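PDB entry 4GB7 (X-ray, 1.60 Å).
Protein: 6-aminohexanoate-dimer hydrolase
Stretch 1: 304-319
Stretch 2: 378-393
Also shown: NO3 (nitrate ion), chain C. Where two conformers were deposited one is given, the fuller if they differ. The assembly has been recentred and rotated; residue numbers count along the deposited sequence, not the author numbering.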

ATOM      1  N   ASN A 304       4.831  -6.788  -3.593  1.00 14.43           N
ATOM      2  CA  ASN A 304       6.129  -6.949  -2.917  1.00 14.92           C
ATOM      3  C   ASN A 304       7.162  -6.212  -3.777  1.00 16.61           C
ATOM      4  O   ASN A 304       7.254  -6.448  -5.001  1.00 16.73           O
ATOM      5  N   ALA A 305       7.915  -5.295  -3.160  1.00 15.74           N
ATOM      6  CA  ALA A 305       8.865  -4.445  -3.897  1.00 15.23           C
ATOM      7  C   ALA A 305      10.047  -4.096  -3.007  1.00 16.39           C
ATOM      8  O   ALA A 305       9.976  -4.265  -1.777  1.00 15.76           O
ATOM      9  N   THR A 306      11.120  -3.604  -3.596  1.00 16.74           N
ATOM     10  CA  THR A 306      12.230  -3.122  -2.758  1.00 15.69           C
ATOM     11  C   THR A 306      11.989  -1.669  -2.296  1.00 15.39           C
ATOM     12  O   THR A 306      11.161  -0.925  -2.857  1.00 15.16           O
ATOM     13  N   ALA A 307      12.656  -1.282  -1.222  1.00 14.80           N
ATOM     14  CA  ALA A 307      12.434   0.012  -0.591  1.00 14.91           C
ATOM     15  C   ALA A 307      12.851   1.182  -1.483  1.00 14.41           C
ATOM     16  O   ALA A 307      12.113   2.188  -1.574  1.00 16.94           O
ATOM     17  N   ARG A 308      14.029   1.070  -2.109  1.00 16.11           N
ATOM     18  CA  ARG A 308      14.457   2.103  -3.021  1.00 16.08           C
ATOM     19  C   ARG A 308      13.518   2.201  -4.217  1.00 15.32           C
ATOM     20  O   ARG A 308      13.301   3.287  -4.704  1.00 16.40           O
ATOM     21  N   ASP A 309      12.997   1.074  -4.675  1.00 14.31           N
ATOM     22  CA  ASP A 309      12.087   1.128  -5.805  1.00 14.44           C
ATOM     23  C   ASP A 309      10.793   1.838  -5.412  1.00 16.65           C
ATOM     24  O   ASP A 309      10.250   2.626  -6.197  1.00 16.22           O
HETATM   25  N   MSE A 310      10.285   1.563  -4.233  1.00 15.31           N
HETATM   26  CA  MSE A 310       9.127   2.297  -3.731  0.60 16.00           C
HETATM   27  C   MSE A 310       9.431   3.769  -3.587  1.00 15.14           C
HETATM   28  O   MSE A 310       8.586   4.590  -3.857  1.00 19.20           O
ATOM     29  N   ALA A 311      10.660   4.117  -3.205  1.00 15.54           N
ATOM     30  CA  ALA A 311      11.064   5.509  -3.129  1.00 14.95           C
ATOM     31  C   ALA A 311      11.055   6.206  -4.492  1.00 16.82           C
ATOM     32  O   ALA A 311      10.708   7.378  -4.602  1.00 19.07           O
ATOM     33  N   ARG A 312      11.455   5.479  -5.535  1.00 17.45           N
ATOM     34  CA  ARG A 312      11.392   6.005  -6.881  1.00 15.60           C
ATOM     35  C   ARG A 312       9.957   6.334  -7.241  1.00 15.57           C
ATOM     36  O   ARG A 312       9.679   7.403  -7.799  1.00 17.42           O
ATOM     37  N   PHE A 313       9.033   5.455  -6.893  1.00 13.62           N
ATOM     38  CA  PHE A 313       7.607   5.721  -7.166  1.00 16.69           C
ATOM     39  C   PHE A 313       7.106   6.952  -6.347  1.00 15.00           C
ATOM     40  O   PHE A 313       6.396   7.792  -6.812  1.00 17.78           O
ATOM     41  N   GLY A 314       7.566   7.050  -5.103  1.00 15.74           N
ATOM     42  CA  GLY A 314       7.282   8.207  -4.281  1.00 16.58           C
ATOM     43  C   GLY A 314       7.728   9.514  -4.914  1.00 15.95           C
ATOM     44  O   GLY A 314       7.000  10.518  -4.907  1.00 18.93           O
ATOM     45  N   GLN A 315       8.955   9.492  -5.433  1.00 17.17           N
ATOM     46  CA  GLN A 315       9.547  10.662  -6.091  1.00 16.85           C
ATOM     47  C   GLN A 315       8.708  10.993  -7.337  1.00 16.28           C
ATOM     48  O   GLN A 315       8.490  12.162  -7.610  1.00 17.19           O
ATOM     49  N   LEU A 316       8.227   9.980  -8.049  1.00 17.93           N
ATOM     50  CA  LEU A 316       7.377  10.213  -9.209  1.00 18.48           C
ATOM     51  C   LEU A 316       6.146  11.012  -8.814  1.00 18.98           C
ATOM     52  O   LEU A 316       5.765  11.964  -9.515  1.00 20.23           O
ATOM     53  N   LEU A 317       5.555  10.669  -7.677  1.00 18.02           N
ATOM     54  CA  LEU A 317       4.357  11.338  -7.204  0.60 18.50           C
ATOM     55  C   LEU A 317       4.698  12.715  -6.652  1.00 18.57           C
ATOM     56  O   LEU A 317       3.972  13.680  -6.849  1.00 21.72           O
ATOM     57  N   LEU A 318       5.836  12.816  -5.982  1.00 20.64           N
ATOM     58  CA  LEU A 318       6.307  14.112  -5.561  1.00 18.42           C
ATOM     59  C   LEU A 318       6.432  15.064  -6.756  1.00 22.98           C
ATOM     60  O   LEU A 318       6.105  16.251  -6.654  1.00 24.22           O
ATOM     61  N   ASN A 319       6.789  14.508  -7.907  1.00 20.30           N
ATOM     62  CA  ASN A 319       6.933  15.255  -9.151  1.00 19.96           C
ATOM     63  C   ASN A 319       5.709  15.179 -10.005  1.00 19.60           C
ATOM     64  O   ASN A 319       5.786  15.387 -11.222  1.00 21.75           O
ATOM     65  N   THR A 378       4.719   2.029   5.351  1.00 15.32           N
ATOM     66  CA  THR A 378       4.316   3.378   4.985  1.00 17.32           C
ATOM     67  C   THR A 378       5.057   3.840   3.734  1.00 16.41           C
ATOM     68  O   THR A 378       6.274   3.651   3.630  1.00 15.96           O
ATOM     69  N   LEU A 379       4.296   4.437   2.812  1.00 16.21           N
ATOM     70  CA  LEU A 379       4.866   5.361   1.821  1.00 15.95           C
ATOM     71  C   LEU A 379       4.353   6.734   2.123  1.00 15.88           C
ATOM     72  O   LEU A 379       3.121   6.983   2.058  1.00 16.03           O
ATOM     73  N   TYR A 380       5.240   7.642   2.410  1.00 15.97           N
ATOM     74  CA  TYR A 380       4.886   8.993   2.936  1.00 14.73           C
ATOM     75  C   TYR A 380       5.541  10.059   2.030  1.00 15.27           C
ATOM     76  O   TYR A 380       6.764  10.041   1.793  1.00 15.89           O
ATOM     77  N   ILE A 381       4.728  10.984   1.516  1.00 17.20           N
ATOM     78  CA  ILE A 381       5.209  11.999   0.603  1.00 16.74           C
ATOM     79  C   ILE A 381       4.912  13.352   1.210  1.00 16.11           C
ATOM     80  O   ILE A 381       3.736  13.667   1.498  1.00 18.28           O
ATOM     81  N   ASP A 382       5.943  14.161   1.343  1.00 15.54           N
ATOM     82  CA  ASP A 382       5.862  15.511   1.927  1.00 15.67           C
ATOM     83  C   ASP A 382       6.211  16.520   0.848  1.00 15.27           C
ATOM     84  O   ASP A 382       7.335  16.722   0.513  1.00 17.82           O
ATOM     85  N   PRO A 383       5.186  17.137   0.232  1.00 17.18           N
ATOM     86  CA  PRO A 383       5.458  18.084  -0.829  1.00 16.30           C
ATOM     87  C   PRO A 383       6.028  19.431  -0.350  1.00 17.48           C
ATOM     88  O   PRO A 383       6.596  20.164  -1.167  1.00 24.12           O
ATOM     89  N   LYS A 384       5.919  19.748   0.952  1.00 17.29           N
ATOM     90  CA  LYS A 384       6.449  21.014   1.447  1.00 19.34           C
ATOM     91  C   LYS A 384       7.988  20.915   1.528  1.00 19.42           C
ATOM     92  O   LYS A 384       8.693  21.841   1.100  1.00 21.10           O
ATOM     93  N   ALA A 385       8.469  19.828   2.135  1.00 18.72           N
ATOM     94  CA  ALA A 385       9.899  19.577   2.280  1.00 15.29           C
ATOM     95  C   ALA A 385      10.514  18.800   1.141  1.00 17.74           C
ATOM     96  O   ALA A 385      11.729  18.531   1.150  1.00 20.23           O
ATOM     97  N   LYS A 386       9.701  18.436   0.155  1.00 18.62           N
ATOM     98  CA  LYS A 386      10.165  17.665  -0.982  0.60 19.49           C
ATOM     99  C   LYS A 386      10.857  16.372  -0.505  1.00 18.52           C
ATOM    100  O   LYS A 386      11.988  16.103  -0.866  1.00 17.60           O
HETATM  101  N   MSE A 387      10.171  15.614   0.357  1.00 16.33           N
HETATM  102  CA  MSE A 387      10.716  14.429   0.984  1.00 16.99           C
HETATM  103  C   MSE A 387       9.814  13.236   0.762  1.00 16.49           C
HETATM  104  O   MSE A 387       8.577  13.353   0.741  1.00 18.21           O
ATOM    105  N   VAL A 388      10.446  12.108   0.480  1.00 14.74           N
ATOM    106  CA  VAL A 388       9.777  10.800   0.410  1.00 14.23           C
ATOM    107  C   VAL A 388      10.363   9.913   1.512  1.00 15.45           C
ATOM    108  O   VAL A 388      11.593   9.808   1.645  1.00 16.49           O
ATOM    109  N   ILE A 389       9.488   9.219   2.245  1.00 14.78           N
ATOM    110  CA  ILE A 389       9.916   8.180   3.172  1.00 15.60           C
ATOM    111  C   ILE A 389       9.224   6.873   2.809  1.00 15.59           C
ATOM    112  O   ILE A 389       8.010   6.835   2.586  1.00 16.47           O
ATOM    113  N   VAL A 390      10.023   5.841   2.709  1.00 13.92           N
ATOM    114  CA  VAL A 390       9.577   4.448   2.581  1.00 15.32           C
ATOM    115  C   VAL A 390       9.919   3.732   3.844  1.00 14.67           C
ATOM    116  O   VAL A 390      11.068   3.745   4.273  1.00 14.88           O
ATOM    117  N   HIS A 391       8.928   3.071   4.429  1.00 15.61           N
ATOM    118  CA  HIS A 391       9.118   2.404   5.724  1.00 14.70           C
ATOM    119  C   HIS A 391       8.515   1.041   5.609  1.00 15.57           C
ATOM    120  O   HIS A 391       7.274   0.939   5.384  1.00 15.49           O
ATOM    121  N   PHE A 392       9.348  -0.000   5.694  1.00 15.10           N
ATOM    122  CA  PHE A 392       8.908  -1.380   5.651  1.00 13.60           C
ATOM    123  C   PHE A 392       9.202  -2.030   6.963  1.00 15.98           C
ATOM    124  O   PHE A 392      10.293  -1.795   7.516  1.00 16.79           O
ATOM    125  N   SER A 393       8.273  -2.869   7.430  1.00 15.20           N
ATOM    126  CA  SER A 393       8.421  -3.509   8.731  1.00 15.82           C
ATOM    127  C   SER A 393       7.830  -4.899   8.676  1.00 15.35           C
ATOM    128  O   SER A 393       7.123  -5.287   7.741  1.00 16.94           O
TER

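Where a helix packs closely on a β-hairpin, small residues at the nearest points let the backbone approach branched side chains of the sheet, while larger side chains fill the space around them; 6-aminohexanoate-dimer hydrolase gives a clear example. Helix 307-318 packs on strands 378-382 and 387-393, whose alternation sends Leu379, Ile381, Val388, Val390 and Phe392 toward it. At the centre lies Gly314. A CB here would fall 2.5 Å from Val388 CG1, a clash, so its absence lets the backbone approach: Gly314 C sits 3.7 Å from Val388 CG2, with Val388 in the t rotamer. One turn earlier, Ala311 N lies 3.4 Å from CG2 of Val390, also t.

Around this close approach the larger side chains interlock. Met310, a selenomethionine with chi1 and chi2 both m, points toward the sheet; its CE meets Leu379 CD2 at 3.5 Å, while its CG reaches Phe392 CZ at 3.7 Å, at the edge of that ring. Phe392 (chi1 m) also approaches the start of the helix, its CE2 lying 3.8 Å from Ala307 CB. There the Thr306 hydroxyl caps the helix, Asp309 N donating to Thr306 OG1 at 3.3 Å. Further along, Leu317 CB touches CD1 of Ile381 (m, t) at 3.6 Å. Leu318 (t, p) starts sideways, but its end comes nearer, placing CD1 3.6 Å from Pro383 CA and CD2 3.6 Å from Lys386 C.

No direct hydrogen bond joins the stretches; polarity enters at the margin. Gln315 (t, p) starts away from the hairpin, yet its end returns to it, and a water donates to both Gln315 OE1 (2.7 Å) and Lys386 O (3.0 Å). The amide's other end, Gln315 NE2, donates to Asn319 OD1 at 3.0 Å and to nitrate O1 at 3.0 Å. The ion, probably from the crystallisation liquor, also lies near Lys386, with CG 3.6 Å from nitrate O3.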

ATOM      1  CB  ASN A 304       6.522  -8.405  -2.828  1.00 17.21           C
ATOM      2  CG  ASN A 304       5.707  -9.188  -1.802  1.00 15.10           C
ATOM      3  OD1 ASN A 304       6.240  -9.566  -0.732  1.00 18.39           O
ATOM      4  ND2 ASN A 304       4.421  -9.373  -2.065  1.00 17.49           N
ATOM      5  CB  ALA A 305       8.196  -3.179  -4.403  1.00 18.64           C
ATOM      6  CB  THR A 306      13.597  -3.177  -3.477  1.00 15.42           C
ATOM      7  OG1 THR A 306      13.650  -2.132  -4.449  1.00 16.42           O
ATOM      8  CG2 THR A 306      13.899  -4.558  -4.071  1.00 16.63           C
ATOM      9  CB  ALA A 307      13.147   0.114   0.769  1.00 16.30           C
ATOM     10  CB  ARG A 308      15.886   1.893  -3.506  1.00 16.35           C
ATOM     11  CG  ARG A 308      16.879   2.269  -2.422  1.00 16.58           C
ATOM     12  CD  ARG A 308      18.313   2.428  -2.936  1.00 18.63           C
ATOM     13  NE  ARG A 308      18.797   1.223  -3.561  1.00 19.26           N
ATOM     14  CZ  ARG A 308      19.429   0.213  -2.957  1.00 20.27           C
ATOM     15  NH1 ARG A 308      19.805  -0.835  -3.675  1.00 19.84           N
ATOM     16  NH2 ARG A 308      19.711   0.230  -1.654  1.00 19.67           N
ATOM     17  CB  ASP A 309      11.819  -0.266  -6.404  1.00 16.63           C
ATOM     18  CG  ASP A 309      13.001  -0.757  -7.276  1.00 15.08           C
ATOM     19  OD1 ASP A 309      13.859   0.100  -7.632  1.00 16.06           O
ATOM     20  OD2 ASP A 309      13.047  -1.935  -7.674  1.00 18.16           O
HETATM   21  CB  MSE A 310       8.636   1.767  -2.412  0.60 17.40           C
HETATM   22  CG  MSE A 310       7.934   0.485  -2.525  0.60 14.73           C
HETATM   23 SE   MSE A 310       6.350   0.593  -3.683  0.42 20.38          SE
HETATM   24  CE  MSE A 310       5.804   2.424  -3.377  0.60 17.66           C
ATOM     25  CB  ALA A 311      12.422   5.607  -2.491  1.00 15.55           C
ATOM     26  CB  ARG A 312      11.941   5.005  -7.896  1.00 16.78           C
ATOM     27  CG  ARG A 312      13.432   4.715  -7.753  1.00 16.57           C
ATOM     28  CD  ARG A 312      13.946   3.678  -8.768  1.00 19.59           C
ATOM     29  NE  ARG A 312      15.398   3.701  -8.800  1.00 17.10           N
ATOM     30  CZ  ARG A 312      16.170   3.061  -7.917  1.00 16.92           C
ATOM     31  NH1 ARG A 312      15.645   2.269  -6.982  1.00 17.69           N
ATOM     32  NH2 ARG A 312      17.482   3.229  -7.968  1.00 18.93           N
ATOM     33  CB  PHE A 313       6.773   4.514  -6.800  1.00 15.46           C
ATOM     34  CG  PHE A 313       5.298   4.718  -7.000  1.00 16.16           C
ATOM     35  CD1 PHE A 313       4.796   4.793  -8.274  1.00 17.25           C
ATOM     36  CD2 PHE A 313       4.407   4.823  -5.927  1.00 17.08           C
ATOM     37  CE1 PHE A 313       3.446   4.954  -8.478  1.00 19.77           C
ATOM     38  CE2 PHE A 313       3.042   4.988  -6.137  1.00 18.00           C
ATOM     39  CZ  PHE A 313       2.570   5.050  -7.402  1.00 19.14           C
ATOM     40  CB  GLN A 315      10.992  10.420  -6.478  1.00 15.97           C
ATOM     41  CG  GLN A 315      11.656  11.616  -7.119  1.00 16.55           C
ATOM     42  CD  GLN A 315      11.799  12.762  -6.169  1.00 17.51           C
ATOM     43  OE1 GLN A 315      12.022  12.561  -4.960  1.00 20.50           O
ATOM     44  NE2 GLN A 315      11.777  13.967  -6.706  1.00 19.49           N
ATOM     45  CB  LEU A 316       6.943   8.896  -9.834  1.00 17.15           C
ATOM     46  CG  LEU A 316       6.041   8.985 -11.062  1.00 15.60           C
ATOM     47  CD1 LEU A 316       6.764   9.670 -12.206  1.00 19.81           C
ATOM     48  CD2 LEU A 316       5.534   7.602 -11.446  1.00 17.10           C
ATOM     49  CB  LEU A 317       3.636  10.469  -6.189  0.60 21.43           C
ATOM     50  CG  LEU A 317       2.765   9.403  -6.858  0.60 26.19           C
ATOM     51  CD1 LEU A 317       2.541   8.234  -5.927  0.60 32.24           C
ATOM     52  CD2 LEU A 317       1.447  10.011  -7.364  0.60 28.34           C
ATOM     53  CB  LEU A 318       7.601  13.961  -4.767  1.00 21.89           C
ATOM     54  CG  LEU A 318       8.138  15.210  -4.139  1.00 22.95           C
ATOM     55  CD1 LEU A 318       7.150  15.809  -3.090  1.00 22.85           C
ATOM     56  CD2 LEU A 318       9.517  14.894  -3.530  1.00 19.64           C
ATOM     57  CB  ASN A 319       8.149  14.743  -9.917  1.00 20.51           C
ATOM     58  CG  ASN A 319       9.457  14.970  -9.175  1.00 25.23           C
ATOM     59  OD1 ASN A 319      10.373  14.174  -9.311  1.00 26.24           O
ATOM     60  ND2 ASN A 319       9.556  16.049  -8.400  1.00 29.92           N
ATOM     61  CB  THR A 378       4.610   4.414   6.096  1.00 19.60           C
ATOM     62  OG1 THR A 378       3.998   4.001   7.334  1.00 18.74           O
ATOM     63  CG2 THR A 378       4.090   5.829   5.717  1.00 17.50           C
ATOM     64  CB  LEU A 379       4.478   4.968   0.386  1.00 15.02           C
ATOM     65  CG  LEU A 379       4.946   5.895  -0.720  1.00 15.70           C
ATOM     66  CD1 LEU A 379       6.462   6.113  -0.820  1.00 18.43           C
ATOM     67  CD2 LEU A 379       4.362   5.376  -2.050  1.00 18.19           C
ATOM     68  CB  TYR A 380       5.401   9.115   4.363  1.00 14.81           C
ATOM     69  CG  TYR A 380       5.243  10.475   5.026  1.00 16.49           C
ATOM     70  CD1 TYR A 380       4.103  10.800   5.782  1.00 15.40           C
ATOM     71  CD2 TYR A 380       6.238  11.432   4.947  1.00 15.79           C
ATOM     72  CE1 TYR A 380       3.965  12.036   6.409  1.00 15.74           C
ATOM     73  CE2 TYR A 380       6.111  12.668   5.565  1.00 17.27           C
ATOM     74  CZ  TYR A 380       4.980  12.955   6.324  1.00 17.24           C
ATOM     75  OH  TYR A 380       4.850  14.166   6.963  1.00 17.58           O
ATOM     76  CB  ILE A 381       4.532  11.868  -0.782  1.00 16.92           C
ATOM     77  CG1 ILE A 381       4.756  10.399  -1.315  1.00 21.60           C
ATOM     78  CG2 ILE A 381       5.045  12.972  -1.707  1.00 19.21           C
ATOM     79  CD1 ILE A 381       4.065  10.134  -2.595  1.00 24.94           C
ATOM     80  CB  ASP A 382       6.841  15.598   3.108  1.00 14.47           C
ATOM     81  CG  ASP A 382       6.967  16.985   3.712  1.00 17.87           C
ATOM     82  OD1 ASP A 382       6.473  17.945   3.110  1.00 17.86           O
ATOM     83  OD2 ASP A 382       7.521  17.106   4.853  1.00 19.39           O
ATOM     84  CB  PRO A 383       4.113  18.260  -1.483  1.00 20.61           C
ATOM     85  CG  PRO A 383       3.122  17.729  -0.564  1.00 27.49           C
ATOM     86  CD  PRO A 383       3.776  17.036   0.573  1.00 19.53           C
ATOM     87  CB  LYS A 384       5.875  21.383   2.819  1.00 19.94           C
ATOM     88  CG  LYS A 384       6.268  22.766   3.316  1.00 21.38           C
ATOM     89  CD  LYS A 384       5.560  23.141   4.604  1.00 24.06           C
ATOM     90  CE  LYS A 384       5.777  24.594   4.974  1.00 36.91           C
ATOM     91  NZ  LYS A 384       6.958  24.659   5.867  1.00 48.10           N
ATOM     92  CB  ALA A 385      10.216  18.922   3.607  1.00 17.25           C
ATOM     93  CB  LYS A 386      11.071  18.565  -1.850  0.60 20.93           C
ATOM     94  CG  LYS A 386      10.321  19.762  -2.434  0.60 22.88           C
ATOM     95  CD  LYS A 386      11.162  21.038  -2.468  0.60 31.83           C
ATOM     96  CE  LYS A 386      11.409  21.664  -1.084  0.60 36.10           C
ATOM     97  NZ  LYS A 386      12.868  21.764  -0.732  0.60 32.83           N
HETATM   98  CB  MSE A 387      10.917  14.675   2.481  1.00 18.01           C
HETATM   99  CG  MSE A 387      11.566  13.560   3.177  1.00 18.41           C
HETATM  100 SE   MSE A 387      11.621  13.783   5.126  0.70 19.06          SE
HETATM  101  CE  MSE A 387       9.654  13.619   5.254  1.00 21.24           C
ATOM    102  CB  VAL A 388      10.003  10.135  -0.944  1.00 15.45           C
ATOM    103  CG1 VAL A 388       9.406   8.713  -1.008  1.00 15.99           C
ATOM    104  CG2 VAL A 388       9.468  11.014  -2.060  1.00 17.01           C
ATOM    105  CB  ILE A 389       9.677   8.558   4.621  1.00 14.57           C
ATOM    106  CG1 ILE A 389      10.566   9.784   5.002  1.00 19.62           C
ATOM    107  CG2 ILE A 389       9.844   7.387   5.580  1.00 17.01           C
ATOM    108  CD1 ILE A 389      10.439  10.192   6.453  1.00 19.62           C
ATOM    109  CB  VAL A 390      10.193   3.723   1.373  1.00 14.48           C
ATOM    110  CG1 VAL A 390       9.717   2.269   1.314  1.00 15.18           C
ATOM    111  CG2 VAL A 390       9.784   4.428   0.063  1.00 16.44           C
ATOM    112  CB  HIS A 391       8.430   3.247   6.818  1.00 16.04           C
ATOM    113  CG  HIS A 391       8.886   2.957   8.216  1.00 16.01           C
ATOM    114  ND1 HIS A 391       8.821   3.886   9.174  1.00 14.49           N
ATOM    115  CD2 HIS A 391       9.363   1.825   8.792  1.00 16.03           C
ATOM    116  CE1 HIS A 391       9.313   3.379  10.326  1.00 15.85           C
ATOM    117  NE2 HIS A 391       9.641   2.109  10.098  1.00 16.44           N
ATOM    118  CB  PHE A 392       9.640  -2.235   4.606  1.00 15.92           C
ATOM    119  CG  PHE A 392       9.427  -1.877   3.187  1.00 15.43           C
ATOM    120  CD1 PHE A 392       8.352  -1.099   2.755  1.00 16.21           C
ATOM    121  CD2 PHE A 392      10.289  -2.461   2.236  1.00 17.22           C
ATOM    122  CE1 PHE A 392       8.218  -0.836   1.384  1.00 15.57           C
ATOM    123  CE2 PHE A 392      10.133  -2.209   0.886  1.00 18.42           C
ATOM    124  CZ  PHE A 392       9.079  -1.413   0.467  1.00 17.29           C
ATOM    125  CB  SER A 393       7.787  -2.687   9.877  1.00 13.40           C
ATOM    126  OG  SER A 393       8.152  -1.321   9.852  1.00 16.04           O
TER
HETATM  127  N   NO3 C 602      11.795  17.283  -5.882  1.00 29.21           N
HETATM  128  O1  NO3 C 602      12.617  16.559  -5.378  1.00 33.65           O
HETATM  129  O2  NO3 C 602      10.937  16.762  -6.849  1.00 45.35           O
HETATM  130  O3  NO3 C 602      11.733  18.637  -5.514  1.00 47.09           O
HETATM  131  O   HOH W   1      12.707  13.861  -2.687  1.00 16.47           O